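Local atomic coordinates of Lmaj004144AAA protein (Leishmania major, PDB entry 1Y63), a protein that probably transfers phosphate between nucleoside tri- and monophosphates as an adenylate kinase of the AK6 subfamily, and probably also hydrolyses ATP during small ribosomal subunit maturation. Residues 104-109 with 151-156. Residues are numbered along the deposited sequence; the frame is centred on the assembly and turned at random.
Sequences VVVLHT and DIVLVR
Val106 gives and takes the central backbone hydrogen bonds between strand 104-108 and strand 153-156. The two are parallel neighbours in the five-stranded sheet of a P-loop NTPase fold, and the second is one of its two edge strands. Val106 N donates to Leu154 O at 2.7 Å, and Val106 O accepts from Arg156 N at 2.9 Å. Val104 is bonded likewise, its N to Ile152 O and its O to Leu154 N. As the fifth, His108 N donates to Arg156 O at 3.0 Å. Four of the five acceptor oxygens also take a CA-H...O contact, such as Val105 CA to Leu154 O at 3.2 Å.

Val104, Val106, Val153 and Val155 share one face of the sheet. There Val106 CB meets Val155 CG2 at 4.0 Å, and helix 139-147 packs on both residues through Glu141. Val105, Leu107, Leu154 and Arg156 point to the opposite face. Val105 CG2 touches Leu154 CD2 there at 4.3 Å, while Leu107 reaches Gly22 of the P-loop and Asn158, both ADP-binding residues. Arg156 NE is hydrogen-bonded to Thr167 OG1 on helix 161-178.

The His108 ring is hydrogen-bonded through ND1 to Glu135 OE2 and through NE2 to Glu141 OE1. With CG1 anti to the backbone N (chi1 178°), Val155 turns that methyl to the edge of the His108 ring, near the ring plane, with CG1 3.3 Å from His108 CD2.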
ATOM      1  N   VAL A 104       6.204  -2.061  -6.303  1.00 18.49           N
ATOM      2  CA  VAL A 104       5.175  -1.161  -5.782  1.00 16.90           C
ATOM      3  C   VAL A 104       3.947  -1.350  -6.646  1.00 19.82           C
ATOM      4  O   VAL A 104       4.031  -1.249  -7.856  1.00 21.07           O
ATOM      5  CB  VAL A 104       5.615   0.305  -5.806  1.00 18.07           C
ATOM      6  CG1 VAL A 104       4.503   1.230  -5.355  1.00 18.19           C
ATOM      7  CG2 VAL A 104       6.842   0.474  -4.913  1.00 21.90           C
ATOM      8  N   VAL A 105       2.835  -1.707  -6.026  1.00 17.43           N
ATOM      9  CA  VAL A 105       1.593  -1.958  -6.738  1.00 18.31           C
ATOM     10  C   VAL A 105       0.637  -0.861  -6.386  1.00 17.67           C
ATOM     11  O   VAL A 105       0.375  -0.615  -5.198  1.00 19.00           O
ATOM     12  CB  VAL A 105       0.978  -3.302  -6.310  1.00 18.27           C
ATOM     13  CG1 VAL A 105      -0.291  -3.564  -7.064  1.00 20.20           C
ATOM     14  CG2 VAL A 105       1.966  -4.431  -6.482  1.00 18.53           C
ATOM     15  N   VAL A 106       0.137  -0.149  -7.398  1.00 16.69           N
ATOM     16  CA  VAL A 106      -0.839   0.919  -7.168  1.00 16.64           C
ATOM     17  C   VAL A 106      -2.189   0.411  -7.659  1.00 18.28           C
ATOM     18  O   VAL A 106      -2.321   0.048  -8.833  1.00 18.19           O
ATOM     19  CB  VAL A 106      -0.482   2.206  -7.957  1.00 16.93           C
ATOM     20  CG1 VAL A 106      -1.535   3.309  -7.712  1.00 21.10           C
ATOM     21  CG2 VAL A 106       0.892   2.728  -7.653  1.00 20.05           C
ATOM     22  N   LEU A 107      -3.185   0.449  -6.763  1.00 18.52           N
ATOM     23  CA  LEU A 107      -4.531   0.008  -7.062  1.00 17.96           C
ATOM     24  C   LEU A 107      -5.419   1.184  -7.441  1.00 19.30           C
ATOM     25  O   LEU A 107      -5.355   2.238  -6.828  1.00 20.03           O
ATOM     26  CB  LEU A 107      -5.143  -0.734  -5.875  1.00 18.99           C
ATOM     27  CG  LEU A 107      -4.329  -1.916  -5.319  1.00 19.05           C
ATOM     28  CD1 LEU A 107      -5.052  -2.598  -4.162  1.00 19.91           C
ATOM     29  CD2 LEU A 107      -4.046  -2.858  -6.423  1.00 18.34           C
ATOM     30  N   HIS A 108      -6.225   0.962  -8.479  1.00 18.32           N
ATOM     31  CA  HIS A 108      -7.281   1.873  -8.895  1.00 19.28           C
ATOM     32  C   HIS A 108      -8.628   1.204  -8.815  1.00 20.67           C
ATOM     33  O   HIS A 108      -8.727  -0.021  -8.911  1.00 21.74           O
ATOM     34  CB  HIS A 108      -7.028   2.332 -10.327  1.00 19.14           C
ATOM     35  CG  HIS A 108      -5.971   3.384 -10.434  1.00 20.89           C
ATOM     36  ND1 HIS A 108      -6.115   4.631  -9.862  1.00 26.72           N
ATOM     37  CD2 HIS A 108      -4.780   3.395 -11.069  1.00 26.41           C
ATOM     38  CE1 HIS A 108      -5.048   5.362 -10.141  1.00 28.17           C
ATOM     39  NE2 HIS A 108      -4.231   4.642 -10.885  1.00 24.76           N
ATOM     40  N   THR A 109      -9.681   2.001  -8.660  1.00 18.93           N
ATOM     41  CA  THR A 109     -11.033   1.468  -8.599  1.00 19.86           C
ATOM     42  C   THR A 109     -11.948   2.473  -9.306  1.00 22.93           C
ATOM     43  O   THR A 109     -11.778   3.694  -9.134  1.00 22.84           O
ATOM     44  CB  THR A 109     -11.458   1.260  -7.121  1.00 20.11           C
ATOM     45  OG1 THR A 109     -10.531   0.370  -6.464  1.00 21.59           O
ATOM     46  CG2 THR A 109     -12.814   0.660  -6.979  1.00 26.28           C
ATOM     47  N   ASP A 151      10.244   0.869 -13.531  1.00 21.73           N
ATOM     48  CA  ASP A 151      10.243  -0.559 -13.821  1.00 24.14           C
ATOM     49  C   ASP A 151       9.722  -1.436 -12.675  1.00 25.29           C
ATOM     50  O   ASP A 151       9.372  -2.579 -12.924  1.00 28.85           O
ATOM     51  CB  ASP A 151      11.626  -1.033 -14.260  1.00 26.90           C
ATOM     52  CG  ASP A 151      12.001  -0.546 -15.652  0.50 28.95           C
ATOM     53  OD1 ASP A 151      11.139   0.018 -16.360  0.50 28.41           O
ATOM     54  OD2 ASP A 151      13.167  -0.736 -16.036  0.50 32.65           O
ATOM     55  N   ILE A 152       9.644  -0.932 -11.435  1.00 21.04           N
ATOM     56  CA  ILE A 152       9.099  -1.750 -10.345  1.00 20.62           C
ATOM     57  C   ILE A 152       7.655  -1.395  -9.996  1.00 19.85           C
ATOM     58  O   ILE A 152       7.071  -1.990  -9.072  1.00 21.58           O
ATOM     59  CB  ILE A 152       9.966  -1.706  -9.061  1.00 21.21           C
ATOM     60  CG1 ILE A 152       9.832  -0.383  -8.313  1.00 21.67           C
ATOM     61  CG2 ILE A 152      11.407  -2.049  -9.421  1.00 27.09           C
ATOM     62  CD1 ILE A 152      10.365  -0.453  -6.909  1.00 22.48           C
ATOM     63  N   VAL A 153       7.085  -0.433 -10.709  1.00 18.27           N
ATOM     64  CA  VAL A 153       5.735   0.051 -10.394  1.00 18.91           C
ATOM     65  C   VAL A 153       4.715  -0.641 -11.293  1.00 17.87           C
ATOM     66  O   VAL A 153       4.805  -0.571 -12.521  1.00 21.68           O
ATOM     67  CB  VAL A 153       5.597   1.563 -10.533  1.00 19.50           C
ATOM     68  CG1 VAL A 153       4.160   2.001 -10.334  1.00 22.33           C
ATOM     69  CG2 VAL A 153       6.492   2.278  -9.514  1.00 20.52           C
ATOM     70  N   LEU A 154       3.740  -1.283 -10.647  1.00 18.60           N
ATOM     71  CA  LEU A 154       2.678  -2.025 -11.316  1.00 19.60           C
ATOM     72  C   LEU A 154       1.400  -1.305 -10.951  1.00 19.84           C
ATOM     73  O   LEU A 154       1.133  -1.094  -9.770  1.00 25.04           O
ATOM     74  CB  LEU A 154       2.636  -3.457 -10.777  1.00 22.02           C
ATOM     75  CG  LEU A 154       1.714  -4.494 -11.393  1.00 29.18           C
ATOM     76  CD1 LEU A 154       2.121  -4.842 -12.811  1.00 31.78           C
ATOM     77  CD2 LEU A 154       1.763  -5.744 -10.519  1.00 29.28           C
ATOM     78  N   VAL A 155       0.607  -0.904 -11.933  1.00 17.90           N
ATOM     79  CA  VAL A 155      -0.645  -0.243 -11.634  1.00 17.01           C
ATOM     80  C   VAL A 155      -1.745  -1.160 -12.122  1.00 17.45           C
ATOM     81  O   VAL A 155      -1.650  -1.687 -13.239  1.00 18.61           O
ATOM     82  CB  VAL A 155      -0.730   1.122 -12.343  1.00 19.18           C
ATOM     83  CG1 VAL A 155      -2.033   1.794 -12.090  1.00 19.61           C
ATOM     84  CG2 VAL A 155       0.417   2.020 -11.893  1.00 20.06           C
ATOM     85  N   ARG A 156      -2.781  -1.359 -11.311  1.00 16.13           N
ATOM     86  CA  ARG A 156      -3.805  -2.358 -11.620  1.00 16.73           C
ATOM     87  C   ARG A 156      -5.189  -1.898 -11.261  1.00 18.60           C
ATOM     88  O   ARG A 156      -5.414  -1.368 -10.182  1.00 19.08           O
ATOM     89  CB  ARG A 156      -3.515  -3.672 -10.913  1.00 16.55           C
ATOM     90  CG  ARG A 156      -2.153  -4.263 -11.167  1.00 18.13           C
ATOM     91  CD  ARG A 156      -2.035  -4.897 -12.541  1.00 17.41           C
ATOM     92  NE  ARG A 156      -2.755  -6.161 -12.648  1.00 17.38           N
ATOM     93  CZ  ARG A 156      -2.692  -7.016 -13.664  1.00 17.38           C
ATOM     94  NH1 ARG A 156      -1.913  -6.793 -14.725  1.00 20.80           N
ATOM     95  NH2 ARG A 156      -3.434  -8.120 -13.654  1.00 20.94           N
TER